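Nudix hydrolase domain-containing protein (Thermotoga maritima, PDB 3E57) is of unknown function but is a putative Nudix hydrolase, a family that typically cleaves nucleoside diphosphates linked to another group. Local coordinates at residues Tyr72-Asp77 / Tyr99-Gly104; Val81-Arg86 / Glu178-Glu183; Glu137-Gly142 / Leu159-Gly164. All coordinates share one frame; numbering follows the deposited sequence.

Interaction 1: Tyr72-Asp77 / Tyr99-Gly104; sequences YVVIMD and YSLGIG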
loop_
_atom_site.group_PDB
_atom_site.type_symbol
_atom_site.label_atom_id
_atom_site.label_comp_id
_atom_site.label_asym_id
_atom_site.label_seq_id
_atom_site.Cartn_x
_atom_site.Cartn_y
_atom_site.Cartn_z
ATOM N N TYR B 72 1.413 8.744 -13.799
ATOM C CA TYR B 72 0.121 8.941 -13.136
ATOM C C TYR B 72 0.193 10.245 -12.343
ATOM O O TYR B 72 0.900 10.332 -11.330
ATOM C CB TYR B 72 -0.165 7.762 -12.212
ATOM C CG TYR B 72 -1.602 7.663 -11.743
ATOM C CD1 TYR B 72 -2.620 7.306 -12.630
ATOM C CD2 TYR B 72 -1.946 7.893 -10.424
ATOM C CE1 TYR B 72 -3.932 7.208 -12.214
ATOM C CE2 TYR B 72 -3.277 7.784 -10.003
ATOM C CZ TYR B 72 -4.259 7.440 -10.910
ATOM O OH TYR B 72 -5.582 7.332 -10.483
ATOM N N VAL B 73 -0.512 11.263 -12.817
ATOM C CA VAL B 73 -0.332 12.609 -12.316
ATOM C C VAL B 73 -1.586 13.103 -11.618
ATOM O O VAL B 73 -2.671 13.114 -12.199
ATOM C CB VAL B 73 0.027 13.582 -13.460
ATOM C CG1 VAL B 73 0.328 14.968 -12.893
ATOM C CG2 VAL B 73 1.217 13.044 -14.263
ATOM N N VAL B 74 -1.414 13.507 -10.366
ATOM C CA VAL B 74 -2.444 14.170 -9.607
ATOM C C VAL B 74 -2.191 15.667 -9.755
ATOM O O VAL B 74 -1.056 16.130 -9.577
ATOM C CB VAL B 74 -2.359 13.778 -8.126
ATOM C CG1 VAL B 74 -3.353 14.602 -7.300
ATOM C CG2 VAL B 74 -2.610 12.274 -7.962
ATOM N N ILE B 75 -3.235 16.409 -10.098
ATOM C CA ILE B 75 -3.111 17.831 -10.388
ATOM C C ILE B 75 -3.685 18.630 -9.235
ATOM O O ILE B 75 -4.794 18.352 -8.793
ATOM C CB ILE B 75 -3.846 18.180 -11.708
ATOM C CG1 ILE B 75 -3.080 17.590 -12.889
ATOM C CG2 ILE B 75 -3.995 19.698 -11.879
ATOM C CD1 ILE B 75 -3.837 17.634 -14.171
ATOM N N MET B 76 -2.913 19.602 -8.737
ATOM C CA MET B 76 -3.410 20.569 -7.763
ATOM C C MET B 76 -3.333 21.994 -8.298
ATOM O O MET B 76 -2.289 22.404 -8.807
ATOM C CB MET B 76 -2.613 20.494 -6.467
ATOM C CG MET B 76 -3.035 19.350 -5.561
ATOM S SD MET B 76 -2.306 19.503 -3.928
ATOM C CE MET B 76 -3.446 20.628 -3.112
ATOM N N ASP B 77 -4.443 22.722 -8.176
ATOM C CA ASP B 77 -4.541 24.143 -8.529
ATOM C C ASP B 77 -4.730 24.873 -7.209
ATOM O O ASP B 77 -5.788 24.781 -6.587
ATOM C CB ASP B 77 -5.735 24.380 -9.468
ATOM C CG ASP B 77 -5.791 25.808 -10.038
ATOM O OD1 ASP B 77 -5.270 26.749 -9.409
ATOM O OD2 ASP B 77 -6.391 25.989 -11.117
ATOM N N TYR B 99 -15.504 8.482 -8.787
ATOM C CA TYR B 99 -14.593 9.614 -8.843
ATOM C C TYR B 99 -13.167 9.060 -8.978
ATOM O O TYR B 99 -12.826 8.021 -8.402
ATOM C CB TYR B 99 -14.691 10.448 -7.583
ATOM C CG TYR B 99 -16.035 11.121 -7.342
ATOM C CD1 TYR B 99 -16.488 12.142 -8.163
ATOM C CD2 TYR B 99 -16.810 10.767 -6.256
ATOM C CE1 TYR B 99 -17.718 12.783 -7.910
ATOM C CE2 TYR B 99 -18.019 11.381 -5.993
ATOM C CZ TYR B 99 -18.473 12.395 -6.820
ATOM O OH TYR B 99 -19.696 12.994 -6.532
ATOM N N SER B 100 -12.340 9.741 -9.753
ATOM C CA SER B 100 -10.952 9.321 -9.901
ATOM C C SER B 100 -9.995 10.475 -9.614
ATOM O O SER B 100 -10.348 11.652 -9.750
ATOM C CB SER B 100 -10.732 8.738 -11.291
ATOM O OG SER B 100 -10.871 9.743 -12.260
ATOM N N LEU B 101 -8.789 10.107 -9.198
ATOM C CA LEU B 101 -7.754 11.029 -8.777
ATOM C C LEU B 101 -6.491 10.538 -9.462
ATOM O O LEU B 101 -5.959 9.461 -9.122
ATOM C CB LEU B 101 -7.540 10.973 -7.267
ATOM C CG LEU B 101 -6.433 11.870 -6.723
ATOM C CD1 LEU B 101 -6.879 13.340 -6.807
ATOM C CD2 LEU B 101 -6.014 11.511 -5.310
ATOM N N GLY B 102 -6.030 11.298 -10.434
ATOM C CA GLY B 102 -4.840 10.932 -11.163
ATOM C C GLY B 102 -5.148 10.703 -12.619
ATOM O O GLY B 102 -6.140 10.054 -12.955
ATOM N N ILE B 103 -4.291 11.244 -13.476
ATOM C CA ILE B 103 -4.407 11.076 -14.918
ATOM C C ILE B 103 -3.206 10.264 -15.382
ATOM O O ILE B 103 -2.058 10.664 -15.183
ATOM C CB ILE B 103 -4.423 12.432 -15.624
ATOM C CG1 ILE B 103 -5.573 13.289 -15.096
ATOM C CG2 ILE B 103 -4.559 12.253 -17.134
ATOM C CD1 ILE B 103 -5.383 14.749 -15.366
ATOM N N GLY B 104 -3.475 9.095 -15.946
ATOM C CA GLY B 104 -2.425 8.202 -16.377
ATOM C C GLY B 104 -2.529 7.820 -17.831
ATOM O O GLY B 104 -3.588 7.939 -18.444
HETATM O O HOH W 1 -7.439 7.420 -12.388
#

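Interaction 2: Val81-Arg86 / Glu178-Glu183; sequences VLITKR and ELIKLE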
loop_
_atom_site.group_PDB
_atom_site.type_symbol
_atom_site.label_atom_id
_atom_site.label_comp_id
_atom_site.label_asym_id
_atom_site.label_seq_id
_atom_site.Cartn_x
_atom_site.Cartn_y
_atom_site.Cartn_z
ATOM N N VAL B 81 -7.478 20.026 -5.376
ATOM C CA VAL B 81 -7.021 18.888 -6.160
ATOM C C VAL B 81 -8.087 18.528 -7.188
ATOM O O VAL B 81 -9.285 18.626 -6.906
ATOM C CB VAL B 81 -6.706 17.655 -5.262
ATOM C CG1 VAL B 81 -7.933 17.199 -4.493
ATOM C CG2 VAL B 81 -6.140 16.520 -6.106
ATOM N N LEU B 82 -7.643 18.106 -8.368
ATOM C CA LEU B 82 -8.543 17.761 -9.458
ATOM C C LEU B 82 -9.098 16.335 -9.301
ATOM O O LEU B 82 -8.342 15.379 -9.217
ATOM C CB LEU B 82 -7.821 17.886 -10.795
ATOM C CG LEU B 82 -8.618 17.543 -12.056
ATOM C CD1 LEU B 82 -9.717 18.561 -12.298
ATOM C CD2 LEU B 82 -7.691 17.430 -13.259
ATOM N N ILE B 83 -10.420 16.239 -9.270
ATOM C CA ILE B 83 -11.144 14.975 -9.271
ATOM C C ILE B 83 -11.901 14.911 -10.587
ATOM O O ILE B 83 -12.485 15.909 -11.003
ATOM C CB ILE B 83 -12.159 14.939 -8.115
ATOM C CG1 ILE B 83 -11.433 14.952 -6.766
ATOM C CG2 ILE B 83 -13.052 13.719 -8.216
ATOM C CD1 ILE B 83 -10.758 13.669 -6.414
ATOM N N THR B 84 -11.879 13.764 -11.250
ATOM C CA THR B 84 -12.613 13.607 -12.493
ATOM C C THR B 84 -13.557 12.421 -12.384
ATOM O O THR B 84 -13.401 11.565 -11.514
ATOM C CB THR B 84 -11.676 13.395 -13.697
ATOM O OG1 THR B 84 -10.853 12.254 -13.447
ATOM C CG2 THR B 84 -10.789 14.626 -13.933
ATOM N N LYS B 85 -14.523 12.384 -13.293
ATOM C CA LYS B 85 -15.544 11.360 -13.308
ATOM C C LYS B 85 -16.087 11.259 -14.714
ATOM O O LYS B 85 -16.493 12.272 -15.286
ATOM C CB LYS B 85 -16.668 11.769 -12.358
ATOM C CG LYS B 85 -17.767 10.760 -12.223
ATOM C CD LYS B 85 -18.741 11.189 -11.143
ATOM C CE LYS B 85 -19.653 12.305 -11.614
ATOM N NZ LYS B 85 -21.071 11.890 -11.679
ATOM N N ARG B 86 -16.066 10.059 -15.285
ATOM C CA ARG B 86 -16.633 9.836 -16.622
ATOM C C ARG B 86 -18.146 10.021 -16.606
ATOM O O ARG B 86 -18.691 10.802 -17.387
ATOM C CB ARG B 86 -16.284 8.437 -17.126
ATOM C CG ARG B 86 -14.883 8.317 -17.740
ATOM C CD ARG B 86 -14.087 7.127 -17.201
ATOM N NE ARG B 86 -14.948 6.066 -16.677
ATOM C CZ ARG B 86 -14.511 4.935 -16.125
ATOM N NH1 ARG B 86 -13.210 4.662 -16.052
ATOM N NH2 ARG B 86 -15.398 4.057 -15.665
ATOM N N GLU B 178 -13.939 18.369 -11.006
ATOM C CA GLU B 178 -14.206 19.175 -9.836
ATOM C C GLU B 178 -12.850 19.485 -9.253
ATOM O O GLU B 178 -11.978 18.627 -9.266
ATOM C CB GLU B 178 -14.986 18.373 -8.794
ATOM C CG GLU B 178 -16.481 18.559 -8.783
ATOM C CD GLU B 178 -17.125 17.768 -7.657
ATOM O OE1 GLU B 178 -17.389 16.566 -7.852
ATOM O OE2 GLU B 178 -17.347 18.349 -6.572
ATOM N N LEU B 179 -12.674 20.693 -8.736
ATOM C CA LEU B 179 -11.504 21.003 -7.922
ATOM C C LEU B 179 -12.006 20.989 -6.486
ATOM O O LEU B 179 -12.903 21.748 -6.146
ATOM C CB LEU B 179 -10.906 22.368 -8.280
ATOM C CG LEU B 179 -10.084 22.416 -9.570
ATOM C CD1 LEU B 179 -9.894 23.852 -10.036
ATOM C CD2 LEU B 179 -8.738 21.750 -9.391
ATOM N N ILE B 180 -11.479 20.093 -5.659
ATOM C CA ILE B 180 -11.933 20.021 -4.279
ATOM C C ILE B 180 -10.837 20.468 -3.336
ATOM O O ILE B 180 -9.656 20.276 -3.605
ATOM C CB ILE B 180 -12.426 18.601 -3.896
ATOM C CG1 ILE B 180 -11.270 17.603 -3.839
ATOM C CG2 ILE B 180 -13.510 18.127 -4.883
ATOM C CD1 ILE B 180 -11.688 16.242 -3.322
ATOM N N LYS B 181 -11.239 21.066 -2.227
ATOM C CA LYS B 181 -10.304 21.435 -1.178
ATOM C C LYS B 181 -9.695 20.165 -0.591
ATOM O O LYS B 181 -10.347 19.116 -0.533
ATOM C CB LYS B 181 -11.017 22.259 -0.104
ATOM C CG LYS B 181 -11.395 23.649 -0.602
ATOM C CD LYS B 181 -12.073 24.509 0.449
ATOM C CE LYS B 181 -13.559 24.180 0.584
ATOM N NZ LYS B 181 -14.273 25.251 1.361
ATOM N N LEU B 182 -8.439 20.257 -0.173
ATOM C CA LEU B 182 -7.728 19.109 0.371
ATOM C C LEU B 182 -8.446 18.545 1.597
ATOM O O LEU B 182 -8.446 17.335 1.799
ATOM C CB LEU B 182 -6.283 19.485 0.725
ATOM C CG LEU B 182 -5.176 18.466 0.465
ATOM C CD1 LEU B 182 -5.205 17.922 -0.954
ATOM C CD2 LEU B 182 -3.826 19.128 0.737
ATOM N N GLU B 183 -9.082 19.403 2.395
ATOM C CA GLU B 183 -9.832 18.926 3.575
ATOM C C GLU B 183 -11.144 18.204 3.216
ATOM O O GLU B 183 -11.843 17.691 4.111
ATOM C CB GLU B 183 -10.089 20.054 4.587
ATOM C CG GLU B 183 -11.166 21.066 4.209
ATOM C CD GLU B 183 -10.609 22.366 3.657
ATOM O OE1 GLU B 183 -9.461 22.374 3.150
ATOM O OE2 GLU B 183 -11.339 23.380 3.727
#

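Interaction 3: Glu137-Gly142 / Leu159-Gly164; sequences ELEFLG and LFLGRG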
loop_
_atom_site.group_PDB
_atom_site.type_symbol
_atom_site.label_atom_id
_atom_site.label_comp_id
_atom_site.label_asym_id
_atom_site.label_seq_id
_atom_site.Cartn_x
_atom_site.Cartn_y
_atom_site.Cartn_z
ATOM N N GLU B 137 5.768 22.549 -11.007
ATOM C CA GLU B 137 6.566 21.376 -10.691
ATOM C C GLU B 137 5.737 20.160 -10.973
ATOM O O GLU B 137 4.550 20.111 -10.616
ATOM C CB GLU B 137 7.007 21.367 -9.219
ATOM C CG GLU B 137 8.296 22.143 -8.944
ATOM C CD GLU B 137 9.254 21.428 -7.986
ATOM O OE1 GLU B 137 8.781 20.688 -7.090
ATOM O OE2 GLU B 137 10.491 21.623 -8.128
ATOM N N LEU B 138 6.337 19.201 -11.670
ATOM C CA LEU B 138 5.947 17.816 -11.481
ATOM C C LEU B 138 6.880 17.319 -10.397
ATOM O O LEU B 138 8.104 17.308 -10.563
ATOM C CB LEU B 138 6.075 16.975 -12.749
ATOM C CG LEU B 138 4.983 17.143 -13.811
ATOM C CD1 LEU B 138 4.883 15.877 -14.661
ATOM C CD2 LEU B 138 3.628 17.467 -13.191
ATOM N N GLU B 139 6.302 16.966 -9.258
ATOM C CA GLU B 139 7.068 16.435 -8.152
ATOM C C GLU B 139 6.842 14.943 -8.189
ATOM O O GLU B 139 5.716 14.503 -8.008
ATOM C CB GLU B 139 6.566 17.024 -6.832
ATOM C CG GLU B 139 7.384 16.599 -5.603
ATOM C CD GLU B 139 6.771 17.045 -4.273
ATOM O OE1 GLU B 139 5.780 17.819 -4.273
ATOM O OE2 GLU B 139 7.278 16.605 -3.217
ATOM N N PHE B 140 7.888 14.167 -8.450
ATOM C CA PHE B 140 7.771 12.718 -8.395
ATOM C C PHE B 140 7.626 12.267 -6.937
ATOM O O PHE B 140 8.438 12.636 -6.093
ATOM C CB PHE B 140 8.998 12.073 -9.028
ATOM C CG PHE B 140 9.017 10.565 -8.940
ATOM C CD1 PHE B 140 8.165 9.795 -9.703
ATOM C CD2 PHE B 140 9.896 9.924 -8.088
ATOM C CE1 PHE B 140 8.204 8.416 -9.633
ATOM C CE2 PHE B 140 9.944 8.542 -8.013
ATOM C CZ PHE B 140 9.104 7.791 -8.780
ATOM N N LEU B 141 6.589 11.479 -6.646
ATOM C CA LEU B 141 6.352 10.993 -5.293
ATOM C C LEU B 141 6.838 9.568 -5.088
ATOM O O LEU B 141 7.410 9.256 -4.060
ATOM C CB LEU B 141 4.865 11.100 -4.936
ATOM C CG LEU B 141 4.219 12.483 -5.019
ATOM C CD1 LEU B 141 2.778 12.409 -4.503
ATOM C CD2 LEU B 141 5.013 13.512 -4.240
ATOM N N GLY B 142 6.607 8.692 -6.053
ATOM C CA GLY B 142 7.052 7.308 -5.930
ATOM C C GLY B 142 6.287 6.378 -6.841
ATOM O O GLY B 142 5.715 6.814 -7.846
ATOM N N LEU B 159 3.892 7.837 -9.670
ATOM C CA LEU B 159 3.021 8.869 -9.128
ATOM C C LEU B 159 3.710 10.223 -9.002
ATOM O O LEU B 159 4.759 10.343 -8.355
ATOM C CB LEU B 159 2.529 8.447 -7.756
ATOM C CG LEU B 159 1.622 9.417 -6.994
ATOM C CD1 LEU B 159 0.340 9.735 -7.788
ATOM C CD2 LEU B 159 1.298 8.800 -5.620
ATOM N N PHE B 160 3.090 11.233 -9.609
ATOM C CA PHE B 160 3.527 12.615 -9.518
ATOM C C PHE B 160 2.431 13.491 -8.989
ATOM O O PHE B 160 1.249 13.219 -9.205
ATOM C CB PHE B 160 3.877 13.170 -10.902
ATOM C CG PHE B 160 4.997 12.468 -11.573
ATOM C CD1 PHE B 160 6.283 12.991 -11.533
ATOM C CD2 PHE B 160 4.774 11.286 -12.252
ATOM C CE1 PHE B 160 7.320 12.333 -12.143
ATOM C CE2 PHE B 160 5.810 10.626 -12.865
ATOM C CZ PHE B 160 7.081 11.155 -12.815
ATOM N N LEU B 161 2.844 14.571 -8.332
ATOM C CA LEU B 161 1.981 15.682 -7.983
ATOM C C LEU B 161 2.354 16.845 -8.906
ATOM O O LEU B 161 3.499 17.317 -8.893
ATOM C CB LEU B 161 2.219 16.078 -6.537
ATOM C CG LEU B 161 1.484 17.301 -6.015
ATOM C CD1 LEU B 161 -0.022 17.160 -6.200
ATOM C CD2 LEU B 161 1.846 17.515 -4.555
ATOM N N GLY B 162 1.406 17.287 -9.719
ATOM C CA GLY B 162 1.644 18.429 -10.608
ATOM C C GLY B 162 0.888 19.618 -10.067
ATOM O O GLY B 162 -0.336 19.575 -9.977
ATOM N N ARG B 163 1.595 20.676 -9.687
ATOM C CA ARG B 163 0.931 21.879 -9.202
ATOM C C ARG B 163 0.910 22.924 -10.319
ATOM O O ARG B 163 1.920 23.131 -10.994
ATOM C CB ARG B 163 1.628 22.448 -7.968
ATOM C CG ARG B 163 1.553 21.594 -6.699
ATOM C CD ARG B 163 2.089 22.425 -5.525
ATOM N NE ARG B 163 2.110 21.740 -4.227
ATOM C CZ ARG B 163 3.115 20.990 -3.775
ATOM N NH1 ARG B 163 4.201 20.765 -4.513
ATOM N NH2 ARG B 163 3.025 20.439 -2.571
ATOM N N GLY B 164 -0.230 23.576 -10.513
ATOM C CA GLY B 164 -0.333 24.579 -11.567
ATOM C C GLY B 164 -1.674 25.270 -11.664
ATOM O O GLY B 164 -2.381 25.430 -10.668
#

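Interaction 1: Tyr72-Asp77 / Tyr99-Gly104
Val73 and Ile103 carry the backbone pairing. Val73 N donates to Ile103 O at 2.9 Å, and Ile103 N returns a bond to Val73 O at 2.8 Å. This antiparallel hydrogen-bonded pair joins strand 66-77 to the short strand 103-104 of the Nudix fold. Tyr72 and Gly104 form the adjoining non-hydrogen-bonded pair. Gly102 CA adds a CA-H...O contact to Val73 O at 3.2 Å.

The aromatic contact is a CH-pi interaction. Gly102 CA lies over one face of the Tyr72 ring, 3.9 Å from its centroid and displaced toward the rim. CG of Tyr72 is anti to the backbone N (chi1 -165°), which starts the ring on its course beside the glycines. A CB on Gly102 would clash with Tyr72 CE2, and one on Gly104 with Tyr72 CD1.

The polar contacts gather at the phenol. A water sits 2.7 Å from Tyr72 OH and donates to Gly102 O at 3.0 Å. The same hydroxyl is hydrogen-bonded to Ser196 of helix 194-206.

The apolar contacts fall on two faces. On the Val74 face, CG1 of Val74 meets CD1 of Leu101 at 3.8 Å. On the Val73 face, CD1 of Ile75 presses on CD1 of Ile103 at 3.5 Å, a tight approach. Val73 and Ile103 also touch helix 115-130, whose sequence and position fit the Nudix helix.

The contact implies a tyrosine fixed at ring and hydroxyl. One face of the ring lies on Gly102, and the hydroxyl bonds to a water and to Ser196, which should limit its freedom to turn.

Interaction 2: Val81-Arg86 / Glu178-Glu183
Val81, Leu82 and Ile83 pair with Ile180, Leu179 and Glu178 in an antiparallel ladder, the strand axes 4.7 Å apart at closest approach and their directions 134° apart. The ladder brings strand 176-181 into the mixed sheet of the Nudix fold through strand 80-85. Four backbone hydrogen bonds hold it. Val81 N donates to Ile180 O at 2.8 Å, and Ile180 N to Val81 O at 2.9 Å. The pair of Ile83 and Glu178 is bonded in both directions. Leu82 and Leu179 form the non-hydrogen-bonded pair between them.

On the face of Val81, Ile83 and Ile180 the contact is aliphatic. Val81 and Ile180 lie side by side and point the same way. Each has CG1 in the crowded position between the backbone N and the carbonyl carbon (chi1 60° for Val81, 69° for Ile180). The two CG1 atoms approach to 3.4 Å, tighter than usual for carbon. Ile180 CD1 reaches on to Ile83 CG1 at 3.7 Å. Beyond the ladder, Ile180 touches Leu185 and Phe188 of helix 185-189, while Val81 packs on Val74 and Leu101. An alanine at Ile180 would probably leave Val81 CG1 and Ile83 CG1 without their partners across the strands and open a gap next to Leu185 and Phe188.

The other face carries Leu82 and Leu179. This pairing is looser: Leu179 CD2 comes to 4.2 Å from Leu82 CB and also lies near the backbone N of Leu82. Leu179 O is hydrogen-bonded to Arg80 outside the ladder.

Glu178 O has two partners here. It accepts the almost straight bond from Ile83 N, and it meets Leu82 CA in a CA-H...O contact of 3.5 Å.

Interaction 3: Glu137-Gly142 / Leu159-Gly164
Phe140 turns its edge to the face of Phe160. The ring centroids are 5.2 Å apart and the planes meet at 61°, an edge-to-face pair. Phe140 CD1 stands 3.5 Å above the Phe160 plane, offset toward the rim. Phe140 has Gly142 N over the centre of one face. Phe41 stacks on Phe140 and meets Phe160 nearly perpendicular.

The Arg163 guanidinium has Leu161 CD2 over the centre of one face. Glu139 lies alongside Arg163, with carboxylate and guanidinium planes 24° apart. Their salt bridge runs from Glu139 OE1 to Arg163 NH1 at 3.4 Å, a weak hydrogen bond. Arg163 runs extended to NE (chi3 -179°), which carries NE out far enough for the guanidinium to lie beside Leu161 CD2.

The backbones form an antiparallel ladder of the Nudix sheet, broken by a classic beta bulge. Leu141 and Gly142 both face Leu159. Leu141 N gives Leu159 O a bond of 2.7 Å, and Gly142 N adds a weak one of 3.4 Å. Gly142 adopts backbone angles that would jam a CB against the carbonyl O of Leu141.

At the other end Leu138 CD2 presses on Gly162 CA at 3.4 Å, a tight contact; a CB on Gly162 would clash with Leu138 CD2. At the bulge, Leu141 CD1 meets Leu159 CD2 at 4.1 Å.

Strand 66-77 ties the three contacts together. Interactions 1 and 2 have centres about 9 Å apart, and Ile75 O takes a probable hydrogen bond from Leu82 N at 2.9 Å. Interactions 1 and 3 have centres about 10 Å apart. There Gly162 N probably bonds to Val74 O at 2.7 Å, in the parallel pairing of strands 66-77 and 155-163. Interactions 2 and 3 share the sheet but do not touch; their centres are about 16 Å apart. Leu123 of helix 115-130 meets Val73 of interaction 1 and Phe160 of interaction 3. If that helix is the Nudix helix, as its sequence suggests, both contacts lie against the probable catalytic region.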